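Local coordinates for protein N-acetylglucosamine-6-phosphate deacetylase (Thermotoga maritima, PDB 1O12) that probably hydrolyses N-acetylglucosamine-6-phosphate to glucosamine-6-phosphate and acetate, with one divalent metal cation bound in each subunit, at residues Asp69-Asp74 with Leu99-Glu104; His125-Tyr130 with Gly137-Lys142; Ile131-Lys136 with Lys142-Pro147; Arg150-Ile155 with Val178-Val183; Thr208-Gly213 with Gly223-Gly228. All blocks are in the same frame, centred on the assembly; numbering follows the deposited sequence.

Contact 1 (Asp69-Asp74 with Leu99-Glu104); sequences DTMNCD and LEKMKE
Lys101, near the start of helix 99-115, is the first residue of 99-104 to meet the loop 69-74, at Met71, which was crystallised as selenomethionine. Its chain turns at chi2, chi3 and chi4, all near -55°; the bends fold it compactly, and NZ ends beside the loop. The two side chains cross at about a right angle, and the terminal methyl CE of Met71 lies 3.5 Å from Lys101 NZ. The same NZ stands 3.6 Å from the backbone O of Met71, without forming a hydrogen bond. A lysine suits this place because its long, bendable chain carries NZ across to the loop. The next residue, Met102, turns the other way, into the interior. Glu104 comes one helical turn after Lys101. With CG anti to the backbone N (chi1 -177°), its carboxylate swings toward Cys73, where OE1 stands 4.4 Å from SG, a loose contact; the same oxygen forms a salt bridge with Lys108.

The loop is shaped from within. Asp74 OD2 takes the backbone N-H of Asp69 on its anti lone pair at 3.0 Å, nearly straight at 171°. Asn72 ND2 reaches Asp69 OD2 from above the carboxylate plane, 3.2 Å away. These bonds close the loop on itself; Met71 and Cys73 also rest on Ile105 of helix 99-115. The contact lies on the surface of the amidohydrolase barrel, where the connection from strand 68-69 to helix 75-83 leans on the opening turns of helix 99-115.

Contact 2 (His125-Tyr130 with Gly137-Lys142); sequences HLEGPY and GAHSEK. With FE (Fe (III) ion), chain C.
Gly128 and His139 mark the nearest backbone approach, with CA atoms 7.8 Å apart, where strand 121-127 of the amidohydrolase TIM barrel gives way to a loop that folds back over its end. Metal ligands of this superfamily sit at such strand ends. The chain leaves the strand through Gly128, whose positive phi (92°) suits a residue with no side chain; a CB would also press against the His139 ring. A cis peptide bond before Pro129 completes the bend.

Glu127 is the first-shell ligand. Extended beyond CG, it carries OE2 to the iron(III) ion at 2.2 Å, and His188 and His209 complete the protein part of the metal site. His139 belongs to the second shell: its NE2 donates to the same OE2 at 2.5 Å along an almost straight path (171°). The carboxylate oxygen lies in the plane of the imidazole, whereas the N-H comes from above the carboxylate, the two planes being 75° apart. OE2 is thus held by metal and imidazole together. The other ring nitrogen, ND1, is hydrogen-bonded to the backbone N of Ser96, and Glu127 OE1 to His61, so both groups are fixed at two points. Histidine suits the place by offering two nitrogens on one rigid ring, NE2 as donor to the carboxylate and ND1 as partner of the backbone. With a leucine in place of His139, OE2 would keep the metal but is likely to lose its N-H partner, leaving the carboxylate freer to turn. Next to NE2 on the ring, His139 CE1 lies 3.2 Å from the backbone O of Glu127.

Contact 3 (Ile131-Lys136 with Lys142-Pro147); sequences ISKEKK and KHIRPP
Ile144 sets CG1 beside its backbone N (chi1 -55°) and runs straight on to CD1, so the whole side chain reaches like a finger into the bend made by 131-136. Ile131 meets it with CG1 held between its own backbone N and carbonyl carbon (chi1 56°), which turns that branch to face the incoming isoleucine. Both segments belong to the long connection after strand 121-127 of the TIM barrel, a loop on the same side as the metal site.

The two isoleucines cross at about a right angle. Lys133 runs the opposite way alongside Ile144, its CG 3.8 Å from CG2, so that aliphatic methylenes cover the hydrocarbon while the amine continues outward. At the tip, Ile144 CD1 comes within 3.5 Å of Lys136 CB, beyond which the rest of that lysine leads away. A branched, apolar residue suits the site because CG2 and CD1 fill different parts of the bend at once. A serine in its place would probably leave Ile131 and the lysine methylenes without their apolar partner and open a gap in the loop.

Nearby, Lys135 O is hydrogen-bonded to His188 ND1, making this bend a second shell of the metal site. Within the apolar cluster, Ile131 CG1 is equally near two branches of Ile144, 3.9 Å from both CD1 and CG2.

Contact 4 (Arg150-Ile155 with Val178-Val183); sequences RELSEI and VKRDIV
Leu152 O is gripped by two donors that come from opposite faces of its carbonyl plane: Arg180 NH1, across the contact at 3.0 Å, and the backbone N of Ile155, which closes a type I beta turn from Leu152 to Ile155. The same NH1 also gives a hydrogen bond to Ile155 O, likewise 3.0 Å away. Neither bond is straight, with angles at the hydrogen of 138° and 144°, as is natural when one amino group is shared between two carbonyls. Both oxygens lie at the edge of the guanidinium, somewhat tilted from its plane.

Arg180 delivers the group with a chain extended from CG to NE, which lets it span the gap from the loop before strand 183-186. The other amino nitrogen, NH2, lies 3.9 Å from Leu152 CD2, so the leucine lies against that side of the guanidinium. Beside this polar bridge two isoleucines meet at about a right angle, Ile155 CG2 lying 3.7 Å from Ile182 CD1. Beta-branched residues suit a buried spot between the turn and the barrel, where Ile182 also packs on Ala159 of strand 159-164 and Ile155 on Tyr130.

The chemistry is that of a turn tied down by one arginine: the carbonyls at its two ends, Leu152 O and Ile155 O, share one nitrogen of a long, probably positively charged side chain, which joins the end of the short helix 149-152 and the turn that follows it to the approach of strand 183-186.

Contact 5 (Thr208-Gly213 with Gly223-Gly228); sequences THFPNG and GITGAG. With FE (Fe (III) ion), chain C.
Phe210 and Pro211 are joined by a cis peptide bond, which folds the proline back so that its CB sits 3.7 Å above the centre of the phenylalanine ring. The pair forms a compact wedge that meets helix 223-230 at Thr225. Phe210 places CG anti to its own backbone N (chi1 177°), sending the ring straight out to the helix, and the two side chains cross at about a right angle.

The ring arrives edge first. Its CE1 points at the backbone O of Thr225, which lies in the ring plane 3.5 Å away, an approach in which the slightly positive C-H rim faces a carbonyl oxygen. Thr225 CG2 touches CZ at 3.7 Å. The hydroxyl of Thr225 is engaged elsewhere, at Lys215 O, so the threonine presents its methyl to the aromatic and its polar arm to the loop. Gly228, one turn on, has its CA 4.4 Å from CE1; a side chain there would collide with the ring, so glycine suits the place.

Next to the wedge, His209 binds the iron(III) ion through NE2 at 2.3 Å, and His219 of the second subunit packs on Pro211. Asn212 and Gly213 are predicted to bind substrate. An edge-on aromatic contact thus joins the metal-binding loop to helix 223-230, at the end of strand 206-207 in the TIM barrel of a mononuclear NagA-type amidohydrolase.

How the contacts relate
Contacts 2 and 5 share the iron(III) ion: Glu127 OE2 and His209 NE2 lie 4.0 Å apart on it, and His188 joins them. Contact 3 interlocks with contact 2, their centres about 6 Å apart and their segments alternating along the chain; Pro129 O probably accepts a hydrogen bond from Arg145 N at 3.1 Å. Contact 4 is tied to both through Glu151 OE1, which receives Arg145 NH2 in a salt bridge and probably the hydroxyl OH of Tyr130 in a hydrogen bond. Contact 1 reaches the metal-site contacts through Met102, which packs on Pro129 of contact 2, and is about 14 Å at nearest atoms from contact 5.

Contact 1 (Asp69-Asp74 with Leu99-Glu104)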
# COMPACT_ATOMS: atom_id res chain seq x y z
N ASP A 69 9.14 -0.13 34.73
CA ASP A 69 9.82 0.35 33.53
C ASP A 69 11.06 -0.49 33.31
O ASP A 69 11.57 -1.14 34.22
CB ASP A 69 10.35 1.78 33.66
CG ASP A 69 9.49 2.67 34.50
OD1 ASP A 69 8.89 3.62 33.92
OD2 ASP A 69 9.43 2.45 35.74
N THR A 70 11.57 -0.40 32.09
CA THR A 70 12.78 -1.09 31.71
C THR A 70 13.96 -0.21 32.16
O THR A 70 15.06 -0.71 32.42
CB THR A 70 12.77 -1.31 30.17
OG1 THR A 70 11.75 -2.26 29.85
CG2 THR A 70 14.11 -1.80 29.65
N MSE A 71 13.72 1.09 32.28
CA MSE A 71 14.78 1.99 32.71
C MSE A 71 15.20 1.73 34.16
O MSE A 71 16.35 1.95 34.53
CB MSE A 71 14.37 3.46 32.51
CG MSE A 71 14.24 3.90 31.04
SE MSE A 71 15.62 3.23 29.75
CE MSE A 71 16.90 4.72 29.78
N ASN A 72 14.27 1.24 34.98
CA ASN A 72 14.56 0.92 36.38
C ASN A 72 14.75 -0.59 36.57
O ASN A 72 14.95 -1.06 37.68
CB ASN A 72 13.44 1.48 37.27
CG ASN A 72 13.36 3.03 37.21
OD1 ASN A 72 14.26 3.75 37.68
ND2 ASN A 72 12.28 3.55 36.60
N CYS A 73 14.66 -1.32 35.47
CA CYS A 73 14.86 -2.76 35.42
C CYS A 73 13.92 -3.55 36.28
O CYS A 73 14.34 -4.48 36.96
CB CYS A 73 16.29 -3.10 35.79
SG CYS A 73 17.53 -2.21 34.82
N ASP A 74 12.65 -3.19 36.23
CA ASP A 74 11.63 -3.89 37.00
C ASP A 74 11.16 -5.10 36.21
O ASP A 74 9.98 -5.23 35.90
CB ASP A 74 10.46 -2.96 37.29
CG ASP A 74 10.90 -1.64 37.88
OD1 ASP A 74 11.46 -1.66 38.99
OD2 ASP A 74 10.69 -0.58 37.23
N LEU A 99 25.39 5.39 27.18
CA LEU A 99 26.06 4.10 27.08
C LEU A 99 26.09 3.52 28.50
O LEU A 99 26.11 2.30 28.69
CB LEU A 99 27.51 4.26 26.58
CG LEU A 99 28.06 3.21 25.60
CD1 LEU A 99 29.58 3.32 25.49
CD2 LEU A 99 27.69 1.82 26.05
N GLU A 100 26.09 4.39 29.50
CA GLU A 100 26.13 3.92 30.87
C GLU A 100 24.86 3.18 31.26
O GLU A 100 24.92 2.03 31.68
CB GLU A 100 26.36 5.09 31.81
CG GLU A 100 27.55 4.88 32.74
CD GLU A 100 27.37 3.71 33.72
OE1 GLU A 100 27.48 2.52 33.29
OE2 GLU A 100 27.11 3.98 34.93
N LYS A 101 23.71 3.83 31.12
CA LYS A 101 22.43 3.21 31.44
C LYS A 101 22.30 1.90 30.70
O LYS A 101 21.91 0.89 31.27
CB LYS A 101 21.27 4.13 31.05
CG LYS A 101 21.09 5.30 31.98
CD LYS A 101 20.88 4.82 33.40
CE LYS A 101 19.76 3.77 33.48
NZ LYS A 101 18.51 4.31 32.90
N MSE A 102 22.63 1.94 29.42
CA MSE A 102 22.60 0.79 28.55
C MSE A 102 23.32 -0.41 29.19
O MSE A 102 22.72 -1.47 29.37
CB MSE A 102 23.27 1.16 27.23
CG MSE A 102 22.48 0.91 25.96
SE MSE A 102 23.08 2.17 24.55
CE MSE A 102 21.78 3.62 24.84
N LYS A 103 24.61 -0.24 29.52
CA LYS A 103 25.41 -1.30 30.12
C LYS A 103 24.76 -1.82 31.38
O LYS A 103 24.77 -3.03 31.63
CB LYS A 103 26.83 -0.83 30.46
CG LYS A 103 27.68 -0.38 29.26
CD LYS A 103 29.15 -0.83 29.44
CE LYS A 103 29.74 -0.39 30.80
NZ LYS A 103 30.93 -1.20 31.27
N GLU A 104 24.19 -0.91 32.18
CA GLU A 104 23.53 -1.29 33.42
C GLU A 104 22.23 -2.06 33.17
O GLU A 104 21.89 -2.99 33.90
CB GLU A 104 23.23 -0.05 34.28
CG GLU A 104 22.58 -0.37 35.65
CD GLU A 104 21.30 0.44 35.92
OE1 GLU A 104 20.60 0.18 36.93
OE2 GLU A 104 20.99 1.35 35.12

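Contact 2 (His125-Tyr130 with Gly137-Lys142)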
# COMPACT_ATOMS: atom_id res chain seq x y z
N HIS A 125 15.51 -5.05 24.10
CA HIS A 125 15.33 -4.44 22.78
C HIS A 125 15.79 -3.01 22.94
O HIS A 125 15.21 -2.21 23.71
CB HIS A 125 13.86 -4.50 22.33
CG HIS A 125 13.58 -3.75 21.06
ND1 HIS A 125 12.34 -3.75 20.46
CD2 HIS A 125 14.36 -2.94 20.31
CE1 HIS A 125 12.37 -2.98 19.38
NE2 HIS A 125 13.59 -2.47 19.27
N LEU A 126 16.88 -2.71 22.24
CA LEU A 126 17.49 -1.40 22.29
C LEU A 126 16.93 -0.51 21.19
O LEU A 126 17.37 -0.57 20.03
CB LEU A 126 19.02 -1.52 22.19
CG LEU A 126 19.80 -2.32 23.25
CD1 LEU A 126 21.24 -2.53 22.81
CD2 LEU A 126 19.81 -1.58 24.57
N GLU A 127 15.93 0.29 21.56
CA GLU A 127 15.28 1.22 20.65
C GLU A 127 16.04 2.52 20.81
O GLU A 127 15.88 3.23 21.79
CB GLU A 127 13.82 1.44 21.03
CG GLU A 127 12.97 1.98 19.87
CD GLU A 127 11.72 2.69 20.32
OE1 GLU A 127 10.92 2.14 21.10
OE2 GLU A 127 11.54 3.84 19.89
N GLY A 128 16.87 2.85 19.84
CA GLY A 128 17.66 4.05 19.96
C GLY A 128 18.95 3.54 20.59
O GLY A 128 19.00 2.39 21.03
N PRO A 129 19.99 4.37 20.73
CA PRO A 129 20.06 5.78 20.35
C PRO A 129 20.53 6.07 18.92
O PRO A 129 20.70 7.23 18.56
CB PRO A 129 21.03 6.34 21.38
CG PRO A 129 22.08 5.20 21.43
CD PRO A 129 21.23 3.93 21.40
N TYR A 130 20.76 5.04 18.11
CA TYR A 130 21.21 5.26 16.75
C TYR A 130 20.07 5.54 15.76
O TYR A 130 19.87 4.85 14.74
CB TYR A 130 22.04 4.07 16.29
CG TYR A 130 23.00 3.63 17.36
CD1 TYR A 130 23.98 4.50 17.84
CD2 TYR A 130 22.89 2.37 17.94
CE1 TYR A 130 24.82 4.13 18.89
CE2 TYR A 130 23.72 1.99 19.00
CZ TYR A 130 24.68 2.87 19.47
OH TYR A 130 25.44 2.52 20.56
N GLY A 137 10.75 11.52 17.71
CA GLY A 137 9.51 11.33 18.44
C GLY A 137 9.57 10.66 19.80
O GLY A 137 9.66 9.44 19.91
N ALA A 138 9.50 11.45 20.85
CA ALA A 138 9.51 10.89 22.20
C ALA A 138 10.89 10.42 22.67
O ALA A 138 11.04 10.05 23.83
CB ALA A 138 8.51 9.75 22.30
N HIS A 139 11.89 10.43 21.80
CA HIS A 139 13.22 10.03 22.24
C HIS A 139 13.96 11.31 22.64
O HIS A 139 13.77 12.36 22.02
CB HIS A 139 13.98 9.29 21.13
CG HIS A 139 13.69 7.82 21.05
ND1 HIS A 139 14.35 6.88 21.82
CD2 HIS A 139 12.79 7.12 20.31
CE1 HIS A 139 13.88 5.68 21.55
NE2 HIS A 139 12.93 5.80 20.64
N SER A 140 14.78 11.24 23.68
CA SER A 140 15.54 12.41 24.12
C SER A 140 16.62 12.72 23.07
O SER A 140 17.54 11.93 22.83
CB SER A 140 16.19 12.14 25.47
OG SER A 140 16.49 13.37 26.09
N GLU A 141 16.49 13.89 22.44
CA GLU A 141 17.43 14.28 21.39
C GLU A 141 18.87 14.28 21.86
O GLU A 141 19.79 13.98 21.08
CB GLU A 141 17.07 15.65 20.82
CG GLU A 141 17.82 16.01 19.54
CD GLU A 141 17.16 17.15 18.77
OE1 GLU A 141 15.91 17.19 18.70
OE2 GLU A 141 17.88 18.01 18.21
N LYS A 142 19.08 14.59 23.14
CA LYS A 142 20.44 14.64 23.66
C LYS A 142 21.20 13.31 23.61
O LYS A 142 22.41 13.31 23.41
CB LYS A 142 20.46 15.22 25.09
CG LYS A 142 19.55 14.54 26.11
CD LYS A 142 19.81 15.09 27.52
CE LYS A 142 18.82 14.53 28.56
NZ LYS A 142 17.41 15.03 28.38
FE FE C . 9.69 4.62 19.00

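Contact 3 (Ile131-Lys136 with Lys142-Pro147)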
# COMPACT_ATOMS: atom_id res chain seq x y z
N ILE A 131 19.32 6.59 16.05
CA ILE A 131 18.22 6.93 15.20
C ILE A 131 18.34 8.32 14.64
O ILE A 131 19.32 9.03 14.90
CB ILE A 131 16.87 6.75 15.95
CG1 ILE A 131 16.85 7.58 17.24
CG2 ILE A 131 16.66 5.27 16.24
CD1 ILE A 131 15.56 7.41 18.07
N SER A 132 17.35 8.69 13.85
CA SER A 132 17.28 10.00 13.22
C SER A 132 16.67 11.01 14.20
O SER A 132 15.65 10.73 14.84
CB SER A 132 16.41 9.89 11.98
OG SER A 132 15.95 11.15 11.55
N LYS A 133 17.31 12.16 14.36
CA LYS A 133 16.75 13.18 15.25
C LYS A 133 15.48 13.77 14.60
O LYS A 133 14.58 14.23 15.31
CB LYS A 133 17.77 14.29 15.52
CG LYS A 133 18.96 13.86 16.40
CD LYS A 133 20.10 14.84 16.22
CE LYS A 133 21.29 14.48 17.07
NZ LYS A 133 22.25 15.62 17.12
N GLU A 134 15.39 13.73 13.27
CA GLU A 134 14.23 14.27 12.58
C GLU A 134 12.95 13.42 12.77
O GLU A 134 11.83 13.88 12.52
CB GLU A 134 14.54 14.45 11.08
CG GLU A 134 13.57 15.40 10.39
CD GLU A 134 13.83 15.58 8.90
OE1 GLU A 134 15.01 15.85 8.54
OE2 GLU A 134 12.87 15.47 8.09
N LYS A 135 13.13 12.18 13.20
CA LYS A 135 12.01 11.29 13.45
C LYS A 135 12.24 10.69 14.83
O LYS A 135 11.98 9.52 15.08
CB LYS A 135 11.96 10.20 12.37
CG LYS A 135 11.37 10.65 11.05
CD LYS A 135 9.93 11.07 11.24
CE LYS A 135 9.31 11.59 9.98
NZ LYS A 135 7.90 12.03 10.22
N LYS A 136 12.75 11.52 15.73
CA LYS A 136 13.05 11.11 17.09
C LYS A 136 11.83 10.77 17.92
O LYS A 136 11.87 9.87 18.76
CB LYS A 136 13.83 12.22 17.81
CG LYS A 136 13.02 13.48 18.08
CD LYS A 136 13.90 14.59 18.64
CE LYS A 136 13.08 15.86 18.95
NZ LYS A 136 12.19 15.71 20.16
N LYS A 142 19.08 14.59 23.14
CA LYS A 142 20.44 14.64 23.66
C LYS A 142 21.20 13.31 23.61
O LYS A 142 22.41 13.31 23.41
CB LYS A 142 20.46 15.22 25.09
CG LYS A 142 19.55 14.54 26.11
CD LYS A 142 19.81 15.09 27.52
CE LYS A 142 18.82 14.53 28.56
NZ LYS A 142 17.41 15.03 28.38
N HIS A 143 20.51 12.18 23.77
CA HIS A 143 21.17 10.87 23.75
C HIS A 143 21.37 10.28 22.35
O HIS A 143 22.24 9.43 22.15
CB HIS A 143 20.40 9.87 24.63
CG HIS A 143 20.35 10.26 26.08
ND1 HIS A 143 21.48 10.44 26.85
CD2 HIS A 143 19.30 10.43 26.92
CE1 HIS A 143 21.13 10.69 28.10
NE2 HIS A 143 19.81 10.69 28.17
N ILE A 144 20.57 10.73 21.38
CA ILE A 144 20.64 10.26 20.01
C ILE A 144 22.02 10.57 19.43
O ILE A 144 22.47 11.70 19.48
CB ILE A 144 19.55 10.93 19.11
CG1 ILE A 144 18.16 10.72 19.73
CG2 ILE A 144 19.60 10.33 17.69
CD1 ILE A 144 17.00 11.10 18.81
N ARG A 145 22.67 9.58 18.84
CA ARG A 145 23.99 9.79 18.30
C ARG A 145 24.28 8.64 17.35
O ARG A 145 23.56 7.63 17.34
CB ARG A 145 25.01 9.75 19.44
CG ARG A 145 24.90 8.43 20.22
CD ARG A 145 25.79 8.41 21.44
NE ARG A 145 25.71 7.15 22.19
CZ ARG A 145 24.76 6.83 23.06
NH1 ARG A 145 23.78 7.68 23.33
NH2 ARG A 145 24.80 5.66 23.70
N PRO A 146 25.34 8.77 16.53
CA PRO A 146 25.70 7.71 15.59
C PRO A 146 26.43 6.60 16.32
O PRO A 146 27.02 6.81 17.37
CB PRO A 146 26.60 8.42 14.59
CG PRO A 146 27.30 9.41 15.46
CD PRO A 146 26.18 9.96 16.32
N PRO A 147 26.37 5.40 15.78
CA PRO A 147 27.05 4.25 16.38
C PRO A 147 28.55 4.43 16.23
O PRO A 147 29.03 4.97 15.23
CB PRO A 147 26.52 3.08 15.58
CG PRO A 147 26.17 3.70 14.24
CD PRO A 147 25.53 4.99 14.65

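Contact 4 (Arg150-Ile155 with Val178-Val183)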
# COMPACT_ATOMS: atom_id res chain seq x y z
N ARG A 150 33.51 2.04 19.61
CA ARG A 150 33.60 2.00 21.07
C ARG A 150 32.30 1.51 21.70
O ARG A 150 32.31 0.77 22.68
CB ARG A 150 33.93 3.39 21.61
CG ARG A 150 33.92 3.56 23.14
CD ARG A 150 34.18 5.04 23.51
NE ARG A 150 35.34 5.56 22.77
CZ ARG A 150 35.79 6.82 22.81
NH1 ARG A 150 35.19 7.74 23.57
NH2 ARG A 150 36.86 7.17 22.09
N GLU A 151 31.15 1.92 21.15
CA GLU A 151 29.90 1.46 21.72
C GLU A 151 29.51 0.09 21.18
O GLU A 151 28.98 -0.75 21.91
CB GLU A 151 28.77 2.47 21.46
CG GLU A 151 28.90 3.72 22.29
CD GLU A 151 27.81 4.73 22.00
OE1 GLU A 151 26.63 4.47 22.38
OE2 GLU A 151 28.13 5.78 21.39
N LEU A 152 29.79 -0.15 19.91
CA LEU A 152 29.45 -1.42 19.34
C LEU A 152 29.94 -2.55 20.25
O LEU A 152 29.30 -3.61 20.35
CB LEU A 152 30.08 -1.56 17.97
CG LEU A 152 29.50 -2.73 17.18
CD1 LEU A 152 28.09 -2.32 16.67
CD2 LEU A 152 30.43 -3.12 16.01
N SER A 153 31.07 -2.33 20.92
CA SER A 153 31.65 -3.35 21.79
C SER A 153 30.89 -3.64 23.08
O SER A 153 31.17 -4.61 23.76
CB SER A 153 33.11 -2.99 22.14
OG SER A 153 33.18 -2.09 23.24
N GLU A 154 29.93 -2.79 23.44
CA GLU A 154 29.16 -3.02 24.65
C GLU A 154 27.80 -3.68 24.34
O GLU A 154 27.06 -4.02 25.26
CB GLU A 154 28.92 -1.71 25.39
CG GLU A 154 30.17 -1.02 25.89
CD GLU A 154 30.96 -1.87 26.86
OE1 GLU A 154 32.19 -1.87 26.75
OE2 GLU A 154 30.35 -2.54 27.73
N ILE A 155 27.48 -3.88 23.07
CA ILE A 155 26.19 -4.46 22.70
C ILE A 155 26.29 -5.94 22.38
O ILE A 155 26.86 -6.32 21.36
CB ILE A 155 25.57 -3.74 21.49
CG1 ILE A 155 25.43 -2.25 21.79
CG2 ILE A 155 24.25 -4.36 21.15
CD1 ILE A 155 24.94 -1.40 20.59
N VAL A 178 24.25 -8.73 14.05
CA VAL A 178 23.43 -9.88 13.73
C VAL A 178 24.08 -11.21 14.09
O VAL A 178 23.38 -12.14 14.51
CB VAL A 178 23.03 -9.87 12.25
CG1 VAL A 178 22.18 -11.11 11.90
CG2 VAL A 178 22.22 -8.60 11.96
N LYS A 179 25.39 -11.30 13.96
CA LYS A 179 26.09 -12.55 14.28
C LYS A 179 26.07 -12.78 15.79
O LYS A 179 26.45 -13.84 16.25
CB LYS A 179 27.54 -12.53 13.77
CG LYS A 179 28.45 -11.54 14.51
CD LYS A 179 29.79 -11.23 13.81
CE LYS A 179 30.55 -10.11 14.59
NZ LYS A 179 31.80 -9.56 13.92
N ARG A 180 25.61 -11.78 16.56
CA ARG A 180 25.55 -11.90 18.02
C ARG A 180 24.15 -12.27 18.52
O ARG A 180 23.83 -12.09 19.72
CB ARG A 180 26.01 -10.61 18.68
CG ARG A 180 27.33 -10.13 18.16
CD ARG A 180 27.75 -8.83 18.82
NE ARG A 180 28.83 -8.24 18.04
CZ ARG A 180 29.50 -7.15 18.40
NH1 ARG A 180 29.21 -6.53 19.54
NH2 ARG A 180 30.47 -6.70 17.62
N ASP A 181 23.33 -12.79 17.61
CA ASP A 181 21.96 -13.20 17.94
C ASP A 181 21.12 -11.96 18.27
O ASP A 181 20.32 -11.97 19.20
CB ASP A 181 21.97 -14.17 19.13
CG ASP A 181 20.73 -15.07 19.18
OD1 ASP A 181 20.51 -15.74 20.23
OD2 ASP A 181 19.99 -15.13 18.17
N ILE A 182 21.35 -10.90 17.52
CA ILE A 182 20.61 -9.66 17.67
C ILE A 182 19.88 -9.35 16.35
O ILE A 182 20.50 -9.38 15.28
CB ILE A 182 21.55 -8.48 18.03
CG1 ILE A 182 22.27 -8.78 19.36
CG2 ILE A 182 20.76 -7.18 18.10
CD1 ILE A 182 23.18 -7.66 19.84
N VAL A 183 18.57 -9.12 16.41
CA VAL A 183 17.79 -8.80 15.23
C VAL A 183 17.79 -7.28 15.00
O VAL A 183 17.50 -6.52 15.93
CB VAL A 183 16.29 -9.27 15.37
CG1 VAL A 183 15.47 -8.77 14.17
CG2 VAL A 183 16.19 -10.81 15.47

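Contact 5 (Thr208-Gly213 with Gly223-Gly228)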
# COMPACT_ATOMS: atom_id res chain seq x y z
N THR A 208 10.30 -1.10 12.66
CA THR A 208 9.80 -0.79 14.01
C THR A 208 8.57 0.14 13.96
O THR A 208 8.57 1.17 13.29
CB THR A 208 10.98 -0.20 14.90
OG1 THR A 208 12.00 -1.19 15.03
CG2 THR A 208 10.52 0.19 16.32
N HIS A 209 7.56 -0.25 14.74
CA HIS A 209 6.23 0.38 14.77
C HIS A 209 5.89 1.21 13.53
O HIS A 209 5.94 2.44 13.53
CB HIS A 209 5.94 1.16 16.08
CG HIS A 209 6.98 2.17 16.44
ND1 HIS A 209 7.61 2.96 15.51
CD2 HIS A 209 7.50 2.52 17.64
CE1 HIS A 209 8.47 3.75 16.12
NE2 HIS A 209 8.42 3.50 17.41
N PHE A 210 5.58 0.47 12.46
CA PHE A 210 5.20 0.99 11.15
C PHE A 210 3.79 1.57 11.25
O PHE A 210 2.89 0.94 11.81
CB PHE A 210 5.20 -0.18 10.15
CG PHE A 210 4.76 0.18 8.75
CD1 PHE A 210 5.70 0.46 7.76
CD2 PHE A 210 3.41 0.23 8.42
CE1 PHE A 210 5.32 0.76 6.48
CE2 PHE A 210 3.00 0.54 7.14
CZ PHE A 210 3.95 0.81 6.16
N PRO A 211 3.56 2.76 10.68
CA PRO A 211 4.54 3.59 9.96
C PRO A 211 4.95 4.80 10.79
O PRO A 211 5.46 5.78 10.24
CB PRO A 211 3.75 4.01 8.75
CG PRO A 211 2.45 4.37 9.40
CD PRO A 211 2.20 3.24 10.39
N ASN A 212 4.73 4.74 12.10
CA ASN A 212 5.11 5.90 12.92
C ASN A 212 6.63 6.09 12.90
O ASN A 212 7.39 5.12 12.99
CB ASN A 212 4.64 5.72 14.37
CG ASN A 212 3.22 5.14 14.49
OD1 ASN A 212 3.04 3.96 14.80
ND2 ASN A 212 2.21 5.99 14.25
N GLY A 213 7.08 7.33 12.79
CA GLY A 213 8.51 7.61 12.80
C GLY A 213 9.23 7.35 11.49
O GLY A 213 10.41 6.99 11.48
N GLY A 223 10.41 5.51 -0.03
CA GLY A 223 11.07 5.43 1.27
C GLY A 223 10.94 4.11 2.02
O GLY A 223 10.56 3.06 1.46
N ILE A 224 11.26 4.16 3.31
CA ILE A 224 11.17 2.97 4.16
C ILE A 224 9.74 2.47 4.22
O ILE A 224 9.50 1.27 4.26
CB ILE A 224 11.65 3.25 5.64
CG1 ILE A 224 13.15 3.46 5.70
CG2 ILE A 224 11.29 2.04 6.52
CD1 ILE A 224 13.76 3.04 7.03
N THR A 225 8.79 3.39 4.26
CA THR A 225 7.38 3.03 4.33
C THR A 225 7.01 2.22 3.11
O THR A 225 6.25 1.26 3.19
CB THR A 225 6.52 4.30 4.38
OG1 THR A 225 7.02 5.13 5.42
CG2 THR A 225 5.05 3.97 4.61
N GLY A 226 7.55 2.64 1.97
CA GLY A 226 7.27 1.97 0.71
C GLY A 226 7.98 0.64 0.64
O GLY A 226 7.44 -0.33 0.11
N ALA A 227 9.19 0.60 1.17
CA ALA A 227 9.95 -0.64 1.20
C ALA A 227 9.15 -1.60 2.07
O ALA A 227 8.92 -2.74 1.70
CB ALA A 227 11.32 -0.42 1.81
N GLY A 228 8.71 -1.10 3.23
CA GLY A 228 7.95 -1.93 4.15
C GLY A 228 6.74 -2.58 3.52
O GLY A 228 6.43 -3.75 3.77
FE FE C . 9.69 4.62 19.00